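Long-range contacts in 2,3-bisphosphoglycerate-independent phosphoglycerate mutase (PDB 2ZKT), which probably interconverts 2-phosphoglycerate and 3-phosphoglycerate in glycolysis, as a metal-dependent, 2,3-bisphosphoglycerate-independent mutase: residues D95-L105 with I219-T230; R79-G88 with A253-A261. All coordinates share one frame; numbering follows the deposited sequence.

Contact 1. Residues D95-L105 with I219-T230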
loop_
_atom_site.group_PDB
_atom_site.type_symbol
_atom_site.label_atom_id
_atom_site.label_comp_id
_atom_site.label_asym_id
_atom_site.label_seq_id
_atom_site.Cartn_x
_atom_site.Cartn_y
_atom_site.Cartn_z
ATOM N N ASP B 95 -39.136 5.758 23.088
ATOM C CA ASP B 95 -39.376 6.324 21.747
ATOM C C ASP B 95 -39.050 5.359 20.596
ATOM O O ASP B 95 -38.218 4.457 20.737
ATOM C CB ASP B 95 -38.556 7.612 21.541
ATOM C CG ASP B 95 -38.999 8.747 22.452
ATOM O OD1 ASP B 95 -40.222 8.964 22.556
ATOM O OD2 ASP B 95 -38.132 9.430 23.051
ATOM N N LEU B 96 -39.717 5.569 19.458
ATOM C CA LEU B 96 -39.509 4.762 18.256
ATOM C C LEU B 96 -39.010 5.693 17.129
ATOM O O LEU B 96 -39.649 6.706 16.827
ATOM C CB LEU B 96 -40.820 4.083 17.836
ATOM C CG LEU B 96 -40.709 3.096 16.657
ATOM C CD1 LEU B 96 -39.704 1.991 16.989
ATOM C CD2 LEU B 96 -42.085 2.494 16.360
ATOM N N ALA B 97 -37.868 5.348 16.520
ATOM C CA ALA B 97 -37.279 6.167 15.456
ATOM C C ALA B 97 -37.179 5.434 14.121
ATOM O O ALA B 97 -37.120 4.205 14.075
ATOM C CB ALA B 97 -35.910 6.653 15.882
ATOM N N PHE B 98 -37.155 6.202 13.030
ATOM C CA PHE B 98 -37.091 5.632 11.685
ATOM C C PHE B 98 -36.138 6.416 10.789
ATOM O O PHE B 98 -35.883 7.604 11.019
ATOM C CB PHE B 98 -38.465 5.692 11.010
ATOM C CG PHE B 98 -39.588 5.109 11.822
ATOM C CD1 PHE B 98 -40.177 5.848 12.856
ATOM C CD2 PHE B 98 -40.094 3.835 11.525
ATOM C CE1 PHE B 98 -41.258 5.331 13.578
ATOM C CE2 PHE B 98 -41.176 3.309 12.243
ATOM C CZ PHE B 98 -41.761 4.062 13.273
ATOM N N ARG B 99 -35.613 5.742 9.763
ATOM C CA ARG B 99 -34.753 6.404 8.780
ATOM C C ARG B 99 -35.759 6.774 7.669
ATOM O O ARG B 99 -36.623 5.965 7.291
ATOM C CB ARG B 99 -33.667 5.446 8.260
ATOM C CG ARG B 99 -34.191 4.166 7.628
ATOM C CD ARG B 99 -33.069 3.131 7.486
ATOM N NE ARG B 99 -32.020 3.551 6.551
ATOM C CZ ARG B 99 -32.166 3.584 5.226
ATOM N NH1 ARG B 99 -33.320 3.218 4.671
ATOM N NH2 ARG B 99 -31.159 3.987 4.454
ATOM N N VAL B 100 -35.669 8.006 7.175
ATOM C CA VAL B 100 -36.600 8.474 6.148
ATOM C C VAL B 100 -35.936 8.966 4.852
ATOM O O VAL B 100 -34.947 9.717 4.886
ATOM C CB VAL B 100 -37.474 9.645 6.686
ATOM C CG1 VAL B 100 -38.557 9.986 5.671
ATOM C CG2 VAL B 100 -38.079 9.283 8.055
ATOM N N ASN B 101 -36.507 8.560 3.716
ATOM C CA ASN B 101 -36.004 8.986 2.410
ATOM C C ASN B 101 -37.097 9.798 1.724
ATOM O O ASN B 101 -38.256 9.354 1.662
ATOM C CB ASN B 101 -35.666 7.779 1.514
ATOM C CG ASN B 101 -34.530 6.928 2.069
ATOM O OD1 ASN B 101 -34.707 6.180 3.039
ATOM N ND2 ASN B 101 -33.355 7.040 1.453
ATOM N N PHE B 102 -36.748 10.993 1.236
ATOM C CA PHE B 102 -37.725 11.807 0.504
ATOM C C PHE B 102 -37.823 11.117 -0.861
ATOM O O PHE B 102 -36.794 10.766 -1.457
ATOM C CB PHE B 102 -37.227 13.249 0.317
ATOM C CG PHE B 102 -37.288 14.078 1.564
ATOM C CD1 PHE B 102 -38.518 14.402 2.139
ATOM C CD2 PHE B 102 -36.120 14.519 2.178
ATOM C CE1 PHE B 102 -38.586 15.157 3.310
ATOM C CE2 PHE B 102 -36.176 15.276 3.356
ATOM C CZ PHE B 102 -37.415 15.594 3.922
ATOM N N ALA B 103 -39.050 10.900 -1.339
ATOM C CA ALA B 103 -39.253 10.244 -2.634
ATOM C C ALA B 103 -40.212 11.035 -3.528
ATOM O O ALA B 103 -40.642 12.142 -3.182
ATOM C CB ALA B 103 -39.788 8.822 -2.422
ATOM N N THR B 104 -40.538 10.451 -4.682
ATOM C CA THR B 104 -41.455 11.078 -5.638
ATOM C C THR B 104 -42.642 10.142 -5.923
ATOM O O THR B 104 -42.462 9.038 -6.450
ATOM C CB THR B 104 -40.730 11.405 -6.978
ATOM O OG1 THR B 104 -39.576 12.224 -6.720
ATOM C CG2 THR B 104 -41.664 12.159 -7.919
ATOM N N LEU B 105 -43.849 10.589 -5.557
ATOM C CA LEU B 105 -45.080 9.817 -5.777
ATOM C C LEU B 105 -46.009 10.545 -6.764
ATOM O O LEU B 105 -46.368 11.711 -6.550
ATOM C CB LEU B 105 -45.839 9.616 -4.455
ATOM C CG LEU B 105 -47.222 8.951 -4.610
ATOM C CD1 LEU B 105 -47.025 7.471 -4.925
ATOM C CD2 LEU B 105 -48.052 9.114 -3.343
ATOM N N ILE B 219 -40.150 15.974 -7.976
ATOM C CA ILE B 219 -40.426 16.552 -6.661
ATOM C C ILE B 219 -40.355 15.596 -5.467
ATOM O O ILE B 219 -40.764 14.430 -5.553
ATOM C CB ILE B 219 -41.823 17.231 -6.637
ATOM C CG1 ILE B 219 -42.919 16.194 -6.925
ATOM C CG2 ILE B 219 -41.857 18.382 -7.654
ATOM C CD1 ILE B 219 -44.340 16.754 -6.853
ATOM N N ALA B 220 -39.825 16.110 -4.352
ATOM C CA ALA B 220 -39.722 15.345 -3.105
ATOM C C ALA B 220 -41.075 15.503 -2.411
ATOM O O ALA B 220 -41.208 16.307 -1.489
ATOM C CB ALA B 220 -38.607 15.919 -2.220
ATOM N N ASN B 221 -42.080 14.749 -2.863
ATOM C CA ASN B 221 -43.419 14.861 -2.283
ATOM C C ASN B 221 -43.864 13.630 -1.495
ATOM O O ASN B 221 -44.972 13.608 -0.940
ATOM C CB ASN B 221 -44.453 15.162 -3.386
ATOM C CG ASN B 221 -44.738 13.953 -4.271
ATOM O OD1 ASN B 221 -43.816 13.240 -4.696
ATOM N ND2 ASN B 221 -46.023 13.722 -4.565
ATOM N N TYR B 222 -43.019 12.601 -1.447
ATOM C CA TYR B 222 -43.387 11.413 -0.693
ATOM C C TYR B 222 -42.330 11.031 0.339
ATOM O O TYR B 222 -41.148 11.381 0.216
ATOM C CB TYR B 222 -43.661 10.230 -1.627
ATOM C CG TYR B 222 -44.598 9.221 -0.991
ATOM C CD1 TYR B 222 -45.895 9.590 -0.615
ATOM C CD2 TYR B 222 -44.191 7.907 -0.751
ATOM C CE1 TYR B 222 -46.762 8.678 -0.016
ATOM C CE2 TYR B 222 -45.052 6.984 -0.150
ATOM C CZ TYR B 222 -46.336 7.373 0.214
ATOM O OH TYR B 222 -47.195 6.461 0.802
ATOM N N LEU B 223 -42.768 10.300 1.359
ATOM C CA LEU B 223 -41.881 9.892 2.441
ATOM C C LEU B 223 -41.727 8.369 2.553
ATOM O O LEU B 223 -42.712 7.665 2.785
ATOM C CB LEU B 223 -42.431 10.456 3.763
ATOM C CG LEU B 223 -42.107 11.914 4.116
ATOM C CD1 LEU B 223 -42.282 12.167 5.603
ATOM C CD2 LEU B 223 -40.682 12.229 3.660
ATOM N N LEU B 224 -40.505 7.860 2.357
ATOM C CA LEU B 224 -40.273 6.416 2.512
ATOM C C LEU B 224 -39.684 6.224 3.916
ATOM O O LEU B 224 -38.571 6.670 4.201
ATOM C CB LEU B 224 -39.315 5.873 1.441
ATOM C CG LEU B 224 -39.885 5.829 0.011
ATOM C CD1 LEU B 224 -38.912 5.069 -0.896
ATOM C CD2 LEU B 224 -41.257 5.152 0.002
ATOM N N ILE B 225 -40.465 5.572 4.787
ATOM C CA ILE B 225 -40.082 5.341 6.184
ATOM C C ILE B 225 -39.753 3.878 6.455
ATOM O O ILE B 225 -40.555 2.983 6.182
ATOM C CB ILE B 225 -41.230 5.751 7.149
ATOM C CG1 ILE B 225 -41.701 7.179 6.839
ATOM C CG2 ILE B 225 -40.750 5.671 8.593
ATOM C CD1 ILE B 225 -42.927 7.609 7.634
ATOM N N ARG B 226 -38.573 3.642 7.024
ATOM C CA ARG B 226 -38.148 2.283 7.317
ATOM C C ARG B 226 -37.174 2.218 8.495
ATOM O O ARG B 226 -36.917 3.226 9.165
ATOM C CB ARG B 226 -37.507 1.687 6.056
ATOM C CG ARG B 226 -36.389 2.542 5.466
ATOM C CD ARG B 226 -36.115 2.147 4.015
ATOM N NE ARG B 226 -36.157 0.692 3.836
ATOM C CZ ARG B 226 -35.815 0.051 2.714
ATOM N NH1 ARG B 226 -35.392 0.736 1.649
ATOM N NH2 ARG B 226 -35.901 -1.278 2.655
ATOM N N GLY B 227 -36.645 1.020 8.747
ATOM C CA GLY B 227 -35.690 0.835 9.834
ATOM C C GLY B 227 -36.198 1.238 11.211
ATOM O O GLY B 227 -35.495 1.933 11.955
ATOM N N ALA B 228 -37.414 0.812 11.550
ATOM C CA ALA B 228 -37.999 1.128 12.855
ATOM C C ALA B 228 -37.035 0.655 13.953
ATOM O O ALA B 228 -36.509 -0.468 13.894
ATOM C CB ALA B 228 -39.365 0.437 13.004
ATOM N N GLY B 229 -36.792 1.507 14.946
ATOM C CA GLY B 229 -35.877 1.118 16.007
ATOM C C GLY B 229 -36.139 1.743 17.370
ATOM O O GLY B 229 -36.674 2.854 17.483
ATOM N N THR B 230 -35.772 1.004 18.414
ATOM C CA THR B 230 -35.929 1.472 19.790
ATOM C C THR B 230 -34.517 1.426 20.375
ATOM O O THR B 230 -33.548 1.121 19.663
ATOM C CB THR B 230 -36.844 0.521 20.624
ATOM O OG1 THR B 230 -36.139 -0.700 20.912
ATOM C CG2 THR B 230 -38.110 0.172 19.850
#
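The side-chain amide of N221 stands in for a strand's backbone and grips both polar atoms of L105. OD1 of N221 accepts the L105 N-H at 2.8 Å, while ND2 of N221 gives a hydrogen to a lone pair of L105 O at 2.8 Å, the acceptor lying in the amide plane. The amide gets there because CG of N221 sits between its own N and carbonyl carbon (chi1 73°), and the paired bonds fix which end is oxygen. A leucine here would probably leave L105 N and O without these mates and free the end of the ladder to fray. Beside it, T104 OG1 donates its hydrogen to I219 O, 2.8 Å away, from above the carbonyl plane, and L105 CD2 rests 3.5 Å from CD1 of the Y222 ring. N221 and Y222 together face A103, a classic beta bulge.

From A103–Y222 the antiparallel ladder runs through N101–L224 and R99–R226 to A97–G229, with a second bulge before the last pair. There G227 takes a positive phi, and a side chain at this position would collide with R99 CD. The face bearing V100 is oily: F102 CD1 lies 3.4 Å from L223 CD2, the two side chains running alongside, and helix 186-203 meets L223 through F195. Farther along, F98 CB meets I225 CG2 at 3.3 Å, and A228 CB reaches CE2 of the F98 ring.

On the other face R99 and R226 point the same way, their guanidinium planes 69° apart; the aliphatic part of R226 brings CD to 3.1 Å from R99 NH1. The R99 side chain lies about 11 Å from a bound zinc ion, consistent with the cleft between domains in cofactor-independent phosphoglycerate mutases. Strand 222-229 is the outermost strand, within this chain, of a four-stranded antiparallel sheet.

Contact 2. Residues R79-G88 with A253-A261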
loop_
_atom_site.group_PDB
_atom_site.type_symbol
_atom_site.label_atom_id
_atom_site.label_comp_id
_atom_site.label_asym_id
_atom_site.label_seq_id
_atom_site.Cartn_x
_atom_site.Cartn_y
_atom_site.Cartn_z
ATOM N N ARG B 79 -32.741 -0.117 13.593
ATOM C CA ARG B 79 -31.788 0.942 13.234
ATOM C C ARG B 79 -32.174 2.382 13.613
ATOM O O ARG B 79 -31.347 3.146 14.131
ATOM C CB ARG B 79 -31.523 0.893 11.722
ATOM C CG ARG B 79 -30.682 2.057 11.213
ATOM C CD ARG B 79 -30.311 1.910 9.730
ATOM N NE ARG B 79 -29.447 3.014 9.292
ATOM C CZ ARG B 79 -28.867 3.095 8.093
ATOM N NH1 ARG B 79 -29.050 2.133 7.192
ATOM N NH2 ARG B 79 -28.106 4.149 7.795
ATOM N N GLY B 80 -33.427 2.745 13.321
ATOM C CA GLY B 80 -33.924 4.093 13.589
ATOM C C GLY B 80 -33.375 4.852 14.792
ATOM O O GLY B 80 -32.858 5.972 14.648
ATOM N N PHE B 81 -33.489 4.253 15.980
ATOM C CA PHE B 81 -33.020 4.895 17.207
ATOM C C PHE B 81 -31.561 5.358 17.152
ATOM O O PHE B 81 -31.221 6.430 17.675
ATOM C CB PHE B 81 -33.203 3.950 18.406
ATOM C CG PHE B 81 -33.208 4.650 19.743
ATOM C CD1 PHE B 81 -32.009 4.976 20.379
ATOM C CD2 PHE B 81 -34.419 4.971 20.374
ATOM C CE1 PHE B 81 -32.010 5.614 21.626
ATOM C CE2 PHE B 81 -34.436 5.609 21.625
ATOM C CZ PHE B 81 -33.228 5.931 22.252
ATOM N N PHE B 82 -30.694 4.546 16.535
ATOM C CA PHE B 82 -29.272 4.891 16.420
ATOM C C PHE B 82 -29.107 6.112 15.500
ATOM O O PHE B 82 -28.310 7.018 15.779
ATOM C CB PHE B 82 -28.463 3.712 15.837
ATOM C CG PHE B 82 -28.479 2.463 16.688
ATOM C CD1 PHE B 82 -28.021 2.491 18.007
ATOM C CD2 PHE B 82 -28.927 1.248 16.157
ATOM C CE1 PHE B 82 -28.005 1.334 18.785
ATOM C CE2 PHE B 82 -28.914 0.082 16.926
ATOM C CZ PHE B 82 -28.452 0.126 18.245
ATOM N N GLU B 83 -29.851 6.115 14.393
ATOM C CA GLU B 83 -29.800 7.221 13.437
ATOM C C GLU B 83 -30.251 8.517 14.146
ATOM O O GLU B 83 -29.631 9.569 13.985
ATOM C CB GLU B 83 -30.730 6.926 12.243
ATOM C CG GLU B 83 -30.280 7.521 10.899
ATOM C CD GLU B 83 -29.128 6.740 10.247
ATOM O OE1 GLU B 83 -29.259 5.501 10.087
ATOM O OE2 GLU B 83 -28.102 7.368 9.889
ATOM N N ALA B 84 -31.326 8.432 14.938
ATOM C CA ALA B 84 -31.825 9.607 15.650
ATOM C C ALA B 84 -30.789 10.148 16.646
ATOM O O ALA B 84 -30.567 11.354 16.747
ATOM C CB ALA B 84 -33.123 9.244 16.385
ATOM N N LEU B 85 -30.182 9.216 17.430
ATOM C CA LEU B 85 -29.159 9.648 18.390
ATOM C C LEU B 85 -27.949 10.230 17.648
ATOM O O LEU B 85 -27.142 10.986 18.180
ATOM C CB LEU B 85 -28.644 8.443 19.190
ATOM C CG LEU B 85 -29.646 7.771 20.156
ATOM C CD1 LEU B 85 -28.947 6.729 21.020
ATOM C CD2 LEU B 85 -30.330 8.736 21.138
ATOM N N GLY B 86 -27.802 9.774 16.380
ATOM C CA GLY B 86 -26.702 10.183 15.508
ATOM C C GLY B 86 -26.790 11.670 15.138
ATOM O O GLY B 86 -25.799 12.392 15.099
ATOM N N VAL B 87 -28.023 12.107 14.809
ATOM C CA VAL B 87 -28.199 13.503 14.423
ATOM C C VAL B 87 -28.194 14.449 15.634
ATOM O O VAL B 87 -28.412 15.650 15.526
ATOM C CB VAL B 87 -29.501 13.639 13.632
ATOM C CG1 VAL B 87 -29.410 12.813 12.345
ATOM C CG2 VAL B 87 -30.678 13.146 14.458
ATOM N N GLY B 88 -27.979 13.859 16.825
ATOM C CA GLY B 88 -27.778 14.703 18.005
ATOM C C GLY B 88 -29.040 14.834 18.865
ATOM O O GLY B 88 -29.100 15.617 19.806
ATOM N N ALA B 253 -23.287 9.436 11.050
ATOM C CA ALA B 253 -24.407 9.486 11.991
ATOM C C ALA B 253 -24.749 8.149 12.671
ATOM O O ALA B 253 -24.792 8.057 13.904
ATOM C CB ALA B 253 -25.649 10.033 11.273
ATOM N N LEU B 254 -25.004 7.121 11.859
ATOM C CA LEU B 254 -25.380 5.813 12.389
ATOM C C LEU B 254 -24.400 5.227 13.414
ATOM O O LEU B 254 -24.819 4.614 14.401
ATOM C CB LEU B 254 -25.580 4.822 11.234
ATOM C CG LEU B 254 -26.098 3.436 11.636
ATOM C CD1 LEU B 254 -27.366 3.569 12.470
ATOM C CD2 LEU B 254 -26.361 2.606 10.384
ATOM N N VAL B 255 -23.099 5.418 13.194
ATOM C CA VAL B 255 -22.117 4.875 14.122
ATOM C C VAL B 255 -22.009 5.735 15.380
ATOM O O VAL B 255 -21.763 5.211 16.480
ATOM C CB VAL B 255 -20.729 4.720 13.441
ATOM C CG1 VAL B 255 -19.685 4.232 14.450
ATOM C CG2 VAL B 255 -20.841 3.726 12.280
ATOM N N LYS B 256 -22.193 7.047 15.231
ATOM C CA LYS B 256 -22.146 7.948 16.385
ATOM C C LYS B 256 -23.322 7.562 17.291
ATOM O O LYS B 256 -23.220 7.607 18.525
ATOM C CB LYS B 256 -22.315 9.405 15.944
ATOM C CG LYS B 256 -21.226 9.919 15.013
ATOM C CD LYS B 256 -21.582 11.300 14.489
ATOM C CE LYS B 256 -21.812 12.281 15.637
ATOM N NZ LYS B 256 -22.302 13.602 15.147
ATOM N N GLY B 257 -24.433 7.176 16.650
ATOM C CA GLY B 257 -25.637 6.782 17.374
ATOM C C GLY B 257 -25.432 5.541 18.226
ATOM O O GLY B 257 -25.760 5.523 19.419
ATOM N N VAL B 258 -24.884 4.489 17.615
ATOM C CA VAL B 258 -24.629 3.257 18.350
ATOM C C VAL B 258 -23.683 3.559 19.511
ATOM O O VAL B 258 -23.937 3.174 20.651
ATOM C CB VAL B 258 -23.997 2.176 17.431
ATOM C CG1 VAL B 258 -23.616 0.945 18.261
ATOM C CG2 VAL B 258 -24.992 1.793 16.323
ATOM N N ALA B 259 -22.590 4.264 19.222
ATOM C CA ALA B 259 -21.618 4.600 20.256
ATOM C C ALA B 259 -22.286 5.353 21.408
ATOM O O ALA B 259 -22.023 5.068 22.582
ATOM C CB ALA B 259 -20.496 5.430 19.660
ATOM N N ARG B 260 -23.158 6.310 21.074
ATOM C CA ARG B 260 -23.857 7.088 22.103
ATOM C C ARG B 260 -24.783 6.199 22.919
ATOM O O ARG B 260 -24.809 6.278 24.152
ATOM C CB ARG B 260 -24.662 8.239 21.471
ATOM C CG ARG B 260 -23.852 9.533 21.347
ATOM C CD ARG B 260 -24.511 10.581 20.455
ATOM N NE ARG B 260 -23.665 11.775 20.363
ATOM C CZ ARG B 260 -23.744 12.692 19.394
ATOM N NH1 ARG B 260 -24.638 12.562 18.415
ATOM N NH2 ARG B 260 -22.915 13.730 19.400
ATOM N N ALA B 261 -25.544 5.350 22.224
ATOM C CA ALA B 261 -26.462 4.443 22.905
ATOM C C ALA B 261 -25.746 3.586 23.964
ATOM O O ALA B 261 -26.287 3.380 25.044
ATOM C CB ALA B 261 -27.173 3.543 21.885
#
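Two helices cross almost at a right angle (97°) where G86 meets G257, the segment axes coming within 6.7 Å. Glycine suits both places: a CB on G86 would strike A253 O, and one on G257 would strike F82 O. The bare backbones touch through CA-H...O contacts instead, G257 CA lying 3.1 Å from F82 O.

Beside this crossing F82 is a knob in the hole formed by L254, G257, V258 and A261. V258 CG2 sits over one face of its ring, 3.7 Å from the centroid, a CH-pi contact, while A261 CB meets the ring edge in plane. L254, with CG anti to its N (chi1 -175°), lays CD2 on one face of the R79 guanidinium, 3.3 Å from R79 NE. E83 OE1 grips that group, 2.6 Å from R79 NE in a salt bridge, a little out of the guanidinium plane.

At the far end the extended R260 hydrogen-bonds through NH1 to L85 O at 3.0 Å, in the carbonyl plane; this carbonyl belongs to the last helical turn, which ends in a Schellman motif at G88. The two glycines let helices 80-86 and 253-261 cross in backbone contact, with F82 as knob beside the crossing.

Along the chain the segments run 79-88, 95-105, 219-230, 253-261, so both strands of contact 1 fall between the two helices of contact 2 in sequence. Their centres lie 16 Å apart, yet they touch: G80 N is 2.6 Å from G227 O, probably a hydrogen bond, and A97 and T230 pack on G80 and F81. Strand 96-103, of the four-stranded antiparallel sheet, is the next element after helix 80-86, whereas helix 253-261 connects the adjacent parallel strands 246-249 and 265-267 of the eight-stranded mixed sheet, a beta-alpha-beta crossover. Contact 2 therefore joins the metal-bearing, alkaline-phosphatase-like part to the smaller sheet unit, and R79 and R99 come together where the two meet, consistent with a basic site for a phosphorylated substrate.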